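Glycoside hydrolase family protein (Novosphingobium sp. PP1Y, PDB 6Q2F) probably hydrolyses alpha-L-rhamnosidic bonds, releasing L-rhamnose from its glycosides, as an alpha-L-rhamnosidase of the glycoside hydrolases. Local coordinates at residues Thr771-Asn776 against Val782-Ala787; Gly637-Ala642 against Val895-Gly900; Asp625-Ala630 against Tyr762-Phe767. One frame throughout, in Å; residues are numbered along the deposited sequence.

Contact 1: Thr771-Asn776 against Val782-Ala787; sequences TELLAN and VAPSGA
A775 and V782 pair at the open end of a short antiparallel beta hairpin, strands 775-777 and 780-782, entered directly from helix 767-773. They form a hydrogen-bonded pair, with A775 N to V782 O at 2.8 Å and V782 N to A775 O at 2.9 Å, both donors in the plane of the carbonyl they reach. Their side chains share one face of the sheet. In V782, chi1 of -60° puts CG1 anti to the carbonyl carbon and leaves CG2 between the backbone N and that carbon, 3.7 Å from A775 O. The small methyl of A775 probably leaves that branched neighbour room, while beta-branched valine suits an extended backbone.

Before the strand, the two leucines meet the chain leaving the hairpin. L773 meets the methyl of A783, CB to CB 4.3 Å, and turns CD2 towards the P784 ring at CD; it also touches L635 and Y636 of helix 620-636. L774 starts away from 782-787, yet its CD2 returns to within 4.4 Å of A783 CB, and the side chain is buried against Y789 and I792 of strand 788-794, a place for a long apolar group. P784 suits the second position of the type I turn A783-G786, where its ring holds phi near the -60° required. V782 O is approached a second time: L774 CA lies 3.4 Å from it in a CA-H...O contact.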
ATOM      1  N   THR A 771      22.848  -3.432   3.191  1.00 27.46           N
ATOM      2  CA  THR A 771      23.879  -4.212   3.868  1.00 29.86           C
ATOM      3  C   THR A 771      24.082  -5.615   3.307  1.00 30.68           C
ATOM      4  O   THR A 771      25.080  -6.255   3.657  1.00 30.14           O
ATOM      5  CB  THR A 771      23.567  -4.333   5.361  1.00 27.60           C
ATOM      6  OG1 THR A 771      22.313  -4.997   5.534  1.00 26.06           O
ATOM      7  CG2 THR A 771      23.512  -2.957   6.011  1.00 28.59           C
ATOM      8  N   GLU A 772      23.185  -6.110   2.453  1.00 29.69           N
ATOM      9  CA  GLU A 772      23.270  -7.483   1.969  1.00 30.26           C
ATOM     10  C   GLU A 772      23.346  -7.620   0.457  1.00 33.97           C
ATOM     11  O   GLU A 772      23.845  -8.642  -0.023  1.00 40.37           O
ATOM     12  CB  GLU A 772      22.059  -8.299   2.446  1.00 31.13           C
ATOM     13  CG  GLU A 772      21.843  -8.302   3.959  1.00 49.27           C
ATOM     14  CD  GLU A 772      22.834  -9.190   4.694  1.00 72.45           C
ATOM     15  OE1 GLU A 772      23.482 -10.036   4.034  1.00 82.01           O
ATOM     16  OE2 GLU A 772      22.960  -9.046   5.929  1.00 80.21           O
ATOM     17  N   LEU A 773      22.847  -6.648  -0.305  1.00 24.95           N
ATOM     18  CA  LEU A 773      22.750  -6.780  -1.755  1.00 25.43           C
ATOM     19  C   LEU A 773      23.844  -6.024  -2.500  1.00 29.89           C
ATOM     20  O   LEU A 773      24.403  -6.541  -3.469  1.00 36.25           O
ATOM     21  CB  LEU A 773      21.392  -6.272  -2.256  1.00 28.36           C
ATOM     22  CG  LEU A 773      20.142  -7.022  -1.772  1.00 31.52           C
ATOM     23  CD1 LEU A 773      18.884  -6.448  -2.400  1.00 25.39           C
ATOM     24  CD2 LEU A 773      20.273  -8.534  -2.039  1.00 27.69           C
ATOM     25  N   LEU A 774      24.140  -4.800  -2.064  1.00 25.39           N
ATOM     26  CA  LEU A 774      24.949  -3.883  -2.843  1.00 29.54           C
ATOM     27  C   LEU A 774      26.421  -4.230  -2.702  1.00 30.93           C
ATOM     28  O   LEU A 774      26.913  -4.459  -1.596  1.00 28.01           O
ATOM     29  CB  LEU A 774      24.707  -2.448  -2.385  1.00 32.69           C
ATOM     30  CG  LEU A 774      23.305  -1.905  -2.601  1.00 30.38           C
ATOM     31  CD1 LEU A 774      23.293  -0.423  -2.305  1.00 31.82           C
ATOM     32  CD2 LEU A 774      22.901  -2.170  -4.037  1.00 30.16           C
ATOM     33  N   ALA A 775      27.114  -4.264  -3.836  1.00 29.84           N
ATOM     34  CA  ALA A 775      28.541  -4.508  -3.883  1.00 26.23           C
ATOM     35  C   ALA A 775      29.180  -3.502  -4.824  1.00 29.58           C
ATOM     36  O   ALA A 775      28.508  -2.910  -5.672  1.00 31.05           O
ATOM     37  CB  ALA A 775      28.852  -5.933  -4.340  1.00 25.84           C
ATOM     38  N   ASN A 776      30.492  -3.313  -4.665  1.00 30.29           N
ATOM     39  CA  ASN A 776      31.222  -2.399  -5.535  1.00 32.94           C
ATOM     40  C   ASN A 776      31.404  -3.005  -6.922  1.00 30.36           C
ATOM     41  O   ASN A 776      31.702  -4.190  -7.067  1.00 30.12           O
ATOM     42  CB  ASN A 776      32.600  -2.075  -4.949  1.00 29.84           C
ATOM     43  CG  ASN A 776      32.524  -1.377  -3.598  1.00 35.28           C
ATOM     44  OD1 ASN A 776      32.880  -1.948  -2.575  1.00 37.03           O
ATOM     45  ND2 ASN A 776      32.095  -0.116  -3.603  1.00 27.97           N
ATOM     46  N   VAL A 782      26.249  -2.465  -7.386  1.00 25.95           N
ATOM     47  CA  VAL A 782      25.431  -3.424  -8.105  1.00 29.07           C
ATOM     48  C   VAL A 782      24.866  -4.432  -7.123  1.00 29.40           C
ATOM     49  O   VAL A 782      25.442  -4.703  -6.063  1.00 28.77           O
ATOM     50  CB  VAL A 782      26.215  -4.139  -9.219  1.00 34.77           C
ATOM     51  CG1 VAL A 782      26.725  -3.118 -10.238  1.00 37.62           C
ATOM     52  CG2 VAL A 782      27.360  -4.924  -8.617  1.00 31.08           C
ATOM     53  N   ALA A 783      23.712  -4.967  -7.490  1.00 25.06           N
ATOM     54  CA  ALA A 783      23.001  -6.022  -6.800  1.00 24.92           C
ATOM     55  C   ALA A 783      23.017  -7.266  -7.673  1.00 26.67           C
ATOM     56  O   ALA A 783      23.201  -7.170  -8.889  1.00 29.09           O
ATOM     57  CB  ALA A 783      21.550  -5.605  -6.510  1.00 19.57           C
ATOM     58  N   PRO A 784      22.850  -8.459  -7.095  1.00 30.83           N
ATOM     59  CA  PRO A 784      22.842  -9.674  -7.932  1.00 32.17           C
ATOM     60  C   PRO A 784      21.778  -9.662  -9.023  1.00 32.70           C
ATOM     61  O   PRO A 784      21.945 -10.336 -10.043  1.00 35.89           O
ATOM     62  CB  PRO A 784      22.597 -10.802  -6.917  1.00 28.72           C
ATOM     63  CG  PRO A 784      23.225 -10.264  -5.646  1.00 27.22           C
ATOM     64  CD  PRO A 784      22.868  -8.780  -5.659  1.00 32.35           C
ATOM     65  N   SER A 785      20.707  -8.898  -8.854  1.00 31.24           N
ATOM     66  CA  SER A 785      19.678  -8.824  -9.884  1.00 31.24           C
ATOM     67  C   SER A 785      20.165  -8.104 -11.138  1.00 34.20           C
ATOM     68  O   SER A 785      19.514  -8.186 -12.183  1.00 38.92           O
ATOM     69  CB  SER A 785      18.458  -8.097  -9.341  1.00 34.48           C
ATOM     70  OG  SER A 785      18.814  -6.751  -9.064  1.00 27.88           O
ATOM     71  N   GLY A 786      21.272  -7.379 -11.052  1.00 27.29           N
ATOM     72  CA  GLY A 786      21.689  -6.515 -12.139  1.00 25.95           C
ATOM     73  C   GLY A 786      21.334  -5.061 -11.933  1.00 26.87           C
ATOM     74  O   GLY A 786      21.793  -4.213 -12.706  1.00 30.24           O
ATOM     75  N   ALA A 787      20.512  -4.748 -10.930  1.00 23.36           N
ATOM     76  CA  ALA A 787      20.349  -3.362 -10.539  1.00 23.20           C
ATOM     77  C   ALA A 787      21.726  -2.754 -10.315  1.00 28.13           C
ATOM     78  O   ALA A 787      22.624  -3.402  -9.766  1.00 24.17           O
ATOM     79  CB  ALA A 787      19.499  -3.262  -9.273  1.00 23.51           C
TER

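Contact 2: Gly637-Ala642 against Val895-Gly900; sequences GQNLVA and VHRRDG
N639 and R897 meet through torsions that stretch one side chain and kink the other: N639 carries its CG opposite the backbone N (chi1 -165°), and R897 bends at chi2 and chi3 to bring its guanidinium to the amide. The bond joins the loop between helix 620-636 and strand 642-649 of a (beta/alpha)8 barrel to strand 894-899 of an antiparallel beta sheet. A long side chain is needed to span the gap, since the nearest CA atoms, those of N639 and R897, are 11.1 Å apart, and arginine brings a flat end with several donors.

R897 NH1 donates to N639 OD1 at 3.0 Å with a nearly straight N-H...O angle of 168°. The donor comes in the carbonyl plane on a lone pair of OD1, and OD1 in turn lies almost exactly in the guanidinium plane, at its edge. The two flat groups are nevertheless twisted, their planes 40° apart.

Both ends have a second grip on the end of helix 712-726 and what follows it: N639 ND2 donates to Q726 O, and R897 NH1 to T727 O. With OD1 accepting and ND2 donating, the amide's rotation is fixed. N639 sits with positive phi in the middle of a tight turn closed by a weak bond from L640 N to Q638 O, which fits a classic gamma turn; its backbone O accepts from N673 ND2. The buried arginine rests against H634, N673 and N730. R897 NH2 comes to 3.5 Å from N639 OD1, leaving NH1 as the closer nitrogen.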
ATOM      1  N   GLY A 637      15.304  -9.032  -7.491  1.00 25.12           N
ATOM      2  CA  GLY A 637      15.300  -9.820  -8.707  1.00 24.97           C
ATOM      3  C   GLY A 637      14.000 -10.509  -9.057  1.00 27.23           C
ATOM      4  O   GLY A 637      13.984 -11.327  -9.982  1.00 27.10           O
ATOM      5  N   GLN A 638      12.909 -10.183  -8.397  1.00 23.19           N
ATOM      6  CA  GLN A 638      11.623 -10.739  -8.750  1.00 24.54           C
ATOM      7  C   GLN A 638      11.207 -10.252 -10.131  1.00 25.16           C
ATOM      8  O   GLN A 638      10.620 -10.973 -10.873  1.00 22.73           O
ATOM      9  CB  GLN A 638      10.564 -10.426  -7.719  1.00 21.97           C
ATOM     10  CG  GLN A 638      10.802 -11.052  -6.379  1.00 22.67           C
ATOM     11  CD  GLN A 638      11.508 -10.138  -5.428  1.00 29.58           C
ATOM     12  OE1 GLN A 638      12.219  -9.244  -5.828  1.00 28.55           O
ATOM     13  NE2 GLN A 638      11.287 -10.339  -4.177  1.00 24.64           N
ATOM     14  N   ASN A 639      11.513  -8.996 -10.414  1.00 26.05           N
ATOM     15  CA  ASN A 639      11.198  -8.317 -11.671  1.00 31.22           C
ATOM     16  C   ASN A 639       9.718  -7.967 -11.844  1.00 31.80           C
ATOM     17  O   ASN A 639       9.389  -6.901 -12.240  1.00 24.43           O
ATOM     18  CB  ASN A 639      11.793  -8.981 -12.895  1.00 23.37           C
ATOM     19  CG  ASN A 639      11.759  -8.086 -14.116  1.00 33.37           C
ATOM     20  OD1 ASN A 639      12.125  -6.956 -14.068  1.00 28.00           O
ATOM     21  ND2 ASN A 639      11.311  -8.615 -15.200  1.00 21.54           N
ATOM     22  N   LEU A 640       8.845  -8.903 -11.541  1.00 23.25           N
ATOM     23  CA  LEU A 640       7.432  -8.656 -11.607  1.00 24.66           C
ATOM     24  C   LEU A 640       6.996  -7.736 -10.469  1.00 27.76           C
ATOM     25  O   LEU A 640       7.439  -7.857  -9.376  1.00 29.15           O
ATOM     26  CB  LEU A 640       6.675  -9.969 -11.587  1.00 25.43           C
ATOM     27  CG  LEU A 640       6.857 -10.896 -12.770  1.00 24.58           C
ATOM     28  CD1 LEU A 640       6.367 -12.279 -12.503  1.00 24.00           C
ATOM     29  CD2 LEU A 640       6.215 -10.359 -14.013  1.00 27.74           C
ATOM     30  N   VAL A 641       6.123  -6.809 -10.757  1.00 21.53           N
ATOM     31  CA  VAL A 641       5.602  -5.864  -9.779  1.00 22.69           C
ATOM     32  C   VAL A 641       4.099  -5.822  -9.975  1.00 26.40           C
ATOM     33  O   VAL A 641       3.620  -5.317 -10.999  1.00 25.97           O
ATOM     34  CB  VAL A 641       6.185  -4.453  -9.946  1.00 23.00           C
ATOM     35  CG1 VAL A 641       5.603  -3.521  -8.898  1.00 18.84           C
ATOM     36  CG2 VAL A 641       7.706  -4.463  -9.889  1.00 23.56           C
ATOM     37  N   ALA A 642       3.357  -6.321  -9.000  1.00 25.22           N
ATOM     38  CA  ALA A 642       1.912  -6.342  -9.141  1.00 24.90           C
ATOM     39  C   ALA A 642       1.300  -5.158  -8.411  1.00 24.77           C
ATOM     40  O   ALA A 642       1.891  -4.582  -7.492  1.00 26.30           O
ATOM     41  CB  ALA A 642       1.319  -7.650  -8.605  1.00 24.93           C
ATOM     42  N   VAL A 895      10.019   5.468 -17.359  1.00 27.98           N
ATOM     43  CA  VAL A 895      10.690   4.232 -16.986  1.00 24.93           C
ATOM     44  C   VAL A 895      11.707   3.908 -18.065  1.00 28.44           C
ATOM     45  O   VAL A 895      11.453   4.122 -19.268  1.00 22.69           O
ATOM     46  CB  VAL A 895       9.702   3.068 -16.796  1.00 28.67           C
ATOM     47  CG1 VAL A 895      10.462   1.806 -16.440  1.00 23.05           C
ATOM     48  CG2 VAL A 895       8.683   3.417 -15.692  1.00 28.66           C
ATOM     49  N   HIS A 896      12.850   3.380 -17.630  1.00 24.54           N
ATOM     50  CA  HIS A 896      13.938   2.960 -18.502  1.00 29.67           C
ATOM     51  C   HIS A 896      14.176   1.485 -18.246  1.00 30.24           C
ATOM     52  O   HIS A 896      14.517   1.097 -17.124  1.00 25.47           O
ATOM     53  CB  HIS A 896      15.219   3.768 -18.234  1.00 23.79           C
ATOM     54  CG  HIS A 896      16.362   3.449 -19.149  1.00 28.27           C
ATOM     55  ND1 HIS A 896      17.596   4.069 -19.046  1.00 27.80           N
ATOM     56  CD2 HIS A 896      16.467   2.578 -20.180  1.00 29.60           C
ATOM     57  CE1 HIS A 896      18.415   3.577 -19.960  1.00 28.00           C
ATOM     58  NE2 HIS A 896      17.748   2.687 -20.676  1.00 32.32           N
ATOM     59  N   ARG A 897      13.992   0.670 -19.277  1.00 24.88           N
ATOM     60  CA  ARG A 897      14.270  -0.758 -19.238  1.00 21.24           C
ATOM     61  C   ARG A 897      15.470  -1.056 -20.123  1.00 24.92           C
ATOM     62  O   ARG A 897      15.697  -0.369 -21.122  1.00 23.80           O
ATOM     63  CB  ARG A 897      13.034  -1.538 -19.717  1.00 25.76           C
ATOM     64  CG  ARG A 897      11.872  -1.480 -18.717  1.00 27.64           C
ATOM     65  CD  ARG A 897      11.763  -2.832 -18.074  1.00 29.57           C
ATOM     66  NE  ARG A 897      11.496  -2.732 -16.678  1.00 41.23           N
ATOM     67  CZ  ARG A 897      11.614  -3.746 -15.845  1.00 30.37           C
ATOM     68  NH1 ARG A 897      12.019  -4.939 -16.281  1.00 25.69           N
ATOM     69  NH2 ARG A 897      11.339  -3.547 -14.576  1.00 48.14           N
ATOM     70  N   ARG A 898      16.245  -2.074 -19.763  1.00 21.18           N
ATOM     71  CA  ARG A 898      17.427  -2.395 -20.550  1.00 28.70           C
ATOM     72  C   ARG A 898      17.655  -3.895 -20.645  1.00 28.95           C
ATOM     73  O   ARG A 898      17.510  -4.636 -19.669  1.00 29.31           O
ATOM     74  CB  ARG A 898      18.696  -1.717 -19.990  1.00 24.12           C
ATOM     75  CG  ARG A 898      20.010  -2.322 -20.524  1.00 27.75           C
ATOM     76  CD  ARG A 898      21.245  -1.595 -19.982  1.00 29.04           C
ATOM     77  NE  ARG A 898      21.191  -0.184 -20.328  1.00 34.20           N
ATOM     78  CZ  ARG A 898      21.903   0.759 -19.725  1.00 39.46           C
ATOM     79  NH1 ARG A 898      22.738   0.431 -18.746  1.00 33.77           N
ATOM     80  NH2 ARG A 898      21.797   2.024 -20.116  1.00 39.13           N
ATOM     81  N   ASP A 899      18.049  -4.294 -21.845  1.00 31.08           N
ATOM     82  CA  ASP A 899      18.268  -5.649 -22.305  1.00 45.13           C
ATOM     83  C   ASP A 899      19.615  -5.669 -23.007  1.00 38.16           C
ATOM     84  O   ASP A 899      20.172  -4.620 -23.320  1.00 27.48           O
ATOM     85  CB  ASP A 899      17.174  -6.040 -23.329  1.00 57.99           C
ATOM     86  CG  ASP A 899      16.806  -7.475 -23.263  1.00 68.38           C
ATOM     87  OD1 ASP A 899      17.445  -8.210 -22.470  1.00 82.46           O
ATOM     88  OD2 ASP A 899      15.882  -7.870 -23.997  1.00 69.63           O
ATOM     89  N   GLY A 900      20.099  -6.868 -23.331  1.00 32.11           N
ATOM     90  CA  GLY A 900      21.255  -6.975 -24.208  1.00 28.70           C
ATOM     91  C   GLY A 900      20.988  -6.440 -25.610  1.00 41.81           C
ATOM     92  O   GLY A 900      21.931  -6.108 -26.340  1.00 43.07           O
TER

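Contact 3: Asp625-Ala630 against Tyr762-Phe767; sequences DMKGAA and YDYINF
K627 lies across the ring of Y762, its CE over one face and 3.8 Å from the ring centroid in a CH-pi contact. NZ follows over the same ring, 4.5 Å from the centroid and only 8° off the ring normal, which makes a cation-pi interaction. The ammonium also gives a weak hydrogen bond to Y762 O at 3.0 Å, so one tyrosine offers both its ring and its carbonyl to the same charge.

Nearer the helix, K627 CG meets Y764 CE2 at 3.4 Å, the two side chains crossing at about a right angle. The lysine chain leaves with CG opposite the backbone N and bends once, at chi2 (63°), before running extended to NZ. Y762 CE2 in turn lies over a face of the Y764 ring, which probably helps hold the Y762 ring in place. G628 N lies at the edge of the Y764 ring, near its plane.

Two waters also bind the ammonium, one of them weakly. Water 1 bridges K627 NZ and Y762 N; water 2 donates to D763 OD1 and accepts weakly from NZ. D763 is set by H634 and Y789, while S631 OG bonds both K627 O and Y764 N, tying helix 620-636 to strand 762-765; the axis of 625-630 lies at 85° to that of the strand. Lysine fits because its methylenes pack on rings while its end stays polar. Its charge is probably shared among ring, carbonyl and water, and the carboxylate of D763, 5.1 Å from NZ at OD1, would favour the protonated form.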
ATOM      1  N   ASP A 625       3.636   3.171  -1.836  1.00 25.94           N
ATOM      2  CA  ASP A 625       3.402   1.728  -1.796  1.00 24.45           C
ATOM      3  C   ASP A 625       3.922   1.056  -3.063  1.00 25.21           C
ATOM      4  O   ASP A 625       4.628   0.036  -3.003  1.00 25.81           O
ATOM      5  CB  ASP A 625       1.902   1.463  -1.610  1.00 24.92           C
ATOM      6  CG  ASP A 625       1.578  -0.011  -1.403  1.00 30.16           C
ATOM      7  OD1 ASP A 625       2.421  -0.742  -0.841  1.00 33.55           O
ATOM      8  OD2 ASP A 625       0.473  -0.434  -1.833  1.00 29.18           O
HETATM    9  N   MSE A 626       3.595   1.625  -4.223  1.00 24.18           N
HETATM   10  CA  MSE A 626       4.017   1.070  -5.501  1.00 23.57           C
HETATM   11  C   MSE A 626       5.514   1.238  -5.737  1.00 24.71           C
HETATM   12  O   MSE A 626       6.167   0.371  -6.320  1.00 25.08           O
HETATM   13  CB  MSE A 626       3.252   1.730  -6.658  1.00 19.48           C
HETATM   14  CG  MSE A 626       1.806   1.288  -6.835  1.00 29.52           C
HETATM   15 SE   MSE A 626       1.025   2.233  -8.413  1.00 33.69          SE
HETATM   16  CE  MSE A 626       0.883   4.029  -7.681  1.00 20.15           C
ATOM     17  N   LYS A 627       6.047   2.388  -5.334  1.00 22.30           N
ATOM     18  CA  LYS A 627       7.467   2.627  -5.552  1.00 27.34           C
ATOM     19  C   LYS A 627       8.288   1.688  -4.678  1.00 27.07           C
ATOM     20  O   LYS A 627       9.300   1.132  -5.121  1.00 23.47           O
ATOM     21  CB  LYS A 627       7.809   4.093  -5.269  1.00 25.90           C
ATOM     22  CG  LYS A 627       9.196   4.527  -5.783  1.00 27.87           C
ATOM     23  CD  LYS A 627       9.313   4.423  -7.298  1.00 25.34           C
ATOM     24  CE  LYS A 627      10.697   4.939  -7.792  1.00 27.23           C
ATOM     25  NZ  LYS A 627      10.826   4.752  -9.269  1.00 28.46           N
ATOM     26  N   GLY A 628       7.825   1.450  -3.449  1.00 25.59           N
ATOM     27  CA  GLY A 628       8.467   0.450  -2.610  1.00 24.54           C
ATOM     28  C   GLY A 628       8.413  -0.928  -3.228  1.00 25.05           C
ATOM     29  O   GLY A 628       9.412  -1.646  -3.266  1.00 24.99           O
ATOM     30  N   ALA A 629       7.241  -1.324  -3.717  1.00 28.68           N
ATOM     31  CA  ALA A 629       7.130  -2.654  -4.304  1.00 25.45           C
ATOM     32  C   ALA A 629       8.005  -2.771  -5.549  1.00 24.63           C
ATOM     33  O   ALA A 629       8.641  -3.805  -5.771  1.00 25.01           O
ATOM     34  CB  ALA A 629       5.668  -2.969  -4.634  1.00 25.71           C
ATOM     35  N   ALA A 630       8.044  -1.720  -6.378  1.00 22.18           N
ATOM     36  CA  ALA A 630       8.889  -1.777  -7.565  1.00 23.22           C
ATOM     37  C   ALA A 630      10.355  -1.873  -7.168  1.00 23.35           C
ATOM     38  O   ALA A 630      11.117  -2.638  -7.770  1.00 25.82           O
ATOM     39  CB  ALA A 630       8.656  -0.554  -8.457  1.00 19.49           C
ATOM     40  N   TYR A 762      15.198   6.122  -9.981  1.00 28.19           N
ATOM     41  CA  TYR A 762      15.687   5.737  -8.669  1.00 27.34           C
ATOM     42  C   TYR A 762      14.883   4.569  -8.122  1.00 29.09           C
ATOM     43  O   TYR A 762      13.738   4.325  -8.519  1.00 27.85           O
ATOM     44  CB  TYR A 762      15.641   6.900  -7.669  1.00 27.91           C
ATOM     45  CG  TYR A 762      14.256   7.386  -7.300  1.00 36.58           C
ATOM     46  CD1 TYR A 762      13.546   8.244  -8.144  1.00 35.49           C
ATOM     47  CD2 TYR A 762      13.679   7.035  -6.084  1.00 30.02           C
ATOM     48  CE1 TYR A 762      12.276   8.710  -7.801  1.00 29.16           C
ATOM     49  CE2 TYR A 762      12.427   7.493  -5.733  1.00 29.70           C
ATOM     50  CZ  TYR A 762      11.721   8.323  -6.593  1.00 36.94           C
ATOM     51  OH  TYR A 762      10.477   8.785  -6.224  1.00 36.19           O
ATOM     52  N   ASP A 763      15.544   3.829  -7.231  1.00 28.79           N
ATOM     53  CA  ASP A 763      14.954   2.802  -6.388  1.00 28.98           C
ATOM     54  C   ASP A 763      15.150   3.211  -4.935  1.00 30.96           C
ATOM     55  O   ASP A 763      16.152   3.850  -4.586  1.00 26.68           O
ATOM     56  CB  ASP A 763      15.635   1.434  -6.591  1.00 25.62           C
ATOM     57  CG  ASP A 763      15.343   0.809  -7.939  1.00 28.96           C
ATOM     58  OD1 ASP A 763      14.230   1.023  -8.458  1.00 32.28           O
ATOM     59  OD2 ASP A 763      16.235   0.086  -8.461  1.00 26.21           O
ATOM     60  N   TYR A 764      14.207   2.834  -4.082  1.00 29.87           N
ATOM     61  CA  TYR A 764      14.469   2.887  -2.653  1.00 22.36           C
ATOM     62  C   TYR A 764      15.291   1.671  -2.248  1.00 24.27           C
ATOM     63  O   TYR A 764      15.120   0.576  -2.796  1.00 23.82           O
ATOM     64  CB  TYR A 764      13.174   2.886  -1.853  1.00 26.29           C
ATOM     65  CG  TYR A 764      12.365   4.141  -1.985  1.00 31.50           C
ATOM     66  CD1 TYR A 764      12.871   5.358  -1.551  1.00 26.65           C
ATOM     67  CD2 TYR A 764      11.084   4.111  -2.520  1.00 22.98           C
ATOM     68  CE1 TYR A 764      12.126   6.519  -1.647  1.00 25.58           C
ATOM     69  CE2 TYR A 764      10.331   5.267  -2.614  1.00 24.19           C
ATOM     70  CZ  TYR A 764      10.856   6.462  -2.179  1.00 26.19           C
ATOM     71  OH  TYR A 764      10.111   7.602  -2.290  1.00 26.16           O
ATOM     72  N   ILE A 765      16.191   1.864  -1.281  1.00 24.88           N
ATOM     73  CA  ILE A 765      16.898   0.762  -0.632  1.00 26.58           C
ATOM     74  C   ILE A 765      16.700   0.910   0.866  1.00 25.39           C
ATOM     75  O   ILE A 765      16.750   2.025   1.400  1.00 21.30           O
ATOM     76  CB  ILE A 765      18.408   0.719  -0.966  1.00 26.86           C
ATOM     77  CG1 ILE A 765      19.100   2.029  -0.603  1.00 24.66           C
ATOM     78  CG2 ILE A 765      18.634   0.440  -2.425  1.00 24.71           C
ATOM     79  CD1 ILE A 765      20.642   1.904  -0.642  1.00 32.11           C
ATOM     80  N   ASN A 766      16.436  -0.206   1.537  1.00 26.21           N
ATOM     81  CA  ASN A 766      16.299  -0.246   2.980  1.00 27.44           C
ATOM     82  C   ASN A 766      17.582  -0.795   3.595  1.00 32.33           C
ATOM     83  O   ASN A 766      18.597  -1.002   2.912  1.00 29.41           O
ATOM     84  CB  ASN A 766      15.060  -1.069   3.366  1.00 25.33           C
ATOM     85  CG  ASN A 766      15.193  -2.546   3.008  1.00 28.13           C
ATOM     86  OD1 ASN A 766      16.087  -2.940   2.259  1.00 27.56           O
ATOM     87  ND2 ASN A 766      14.272  -3.367   3.524  1.00 22.79           N
ATOM     88  N   PHE A 767      17.558  -1.022   4.910  1.00 33.46           N
ATOM     89  CA  PHE A 767      18.765  -1.476   5.591  1.00 24.37           C
ATOM     90  C   PHE A 767      19.247  -2.805   5.021  1.00 25.31           C
ATOM     91  O   PHE A 767      20.443  -2.969   4.754  1.00 27.66           O
ATOM     92  CB  PHE A 767      18.502  -1.562   7.100  1.00 22.45           C
ATOM     93  CG  PHE A 767      19.621  -2.200   7.899  1.00 24.09           C
ATOM     94  CD1 PHE A 767      20.645  -1.426   8.437  1.00 25.82           C
ATOM     95  CD2 PHE A 767      19.619  -3.566   8.138  1.00 26.19           C
ATOM     96  CE1 PHE A 767      21.669  -2.009   9.191  1.00 23.09           C
ATOM     97  CE2 PHE A 767      20.641  -4.176   8.901  1.00 24.83           C
ATOM     98  CZ  PHE A 767      21.658  -3.391   9.436  1.00 22.21           C
TER
HETATM   99  O   HOH W   1      12.259   6.301 -11.094  1.00 25.13           O
HETATM  100  O   HOH W   2      11.698   1.709  -7.982  1.00 27.11           O

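How the contacts relate
The three contacts lie close together, their centres 13 to 15 Å apart, beside helix 620-636. That helix supplies contact 3 and runs directly into the loop of contact 2, where V641 CG2 packs on A630 CA. Strand 762-765 of contact 3 leads into helix 767-773 and the hairpin of contact 1, both contacts reaching the same mixed (parallel and antiparallel) sheet. Along the chain, contacts 2 and 3 cross, contact 1 follows contact 3, and contact 1 is nested within the loop closed by contact 2. Contact 3 joins the barrel, which carries the sodium site, to the mixed sheet; contact 2 joins it to the antiparallel sheet, while contact 1 pairs strands within the mixed sheet.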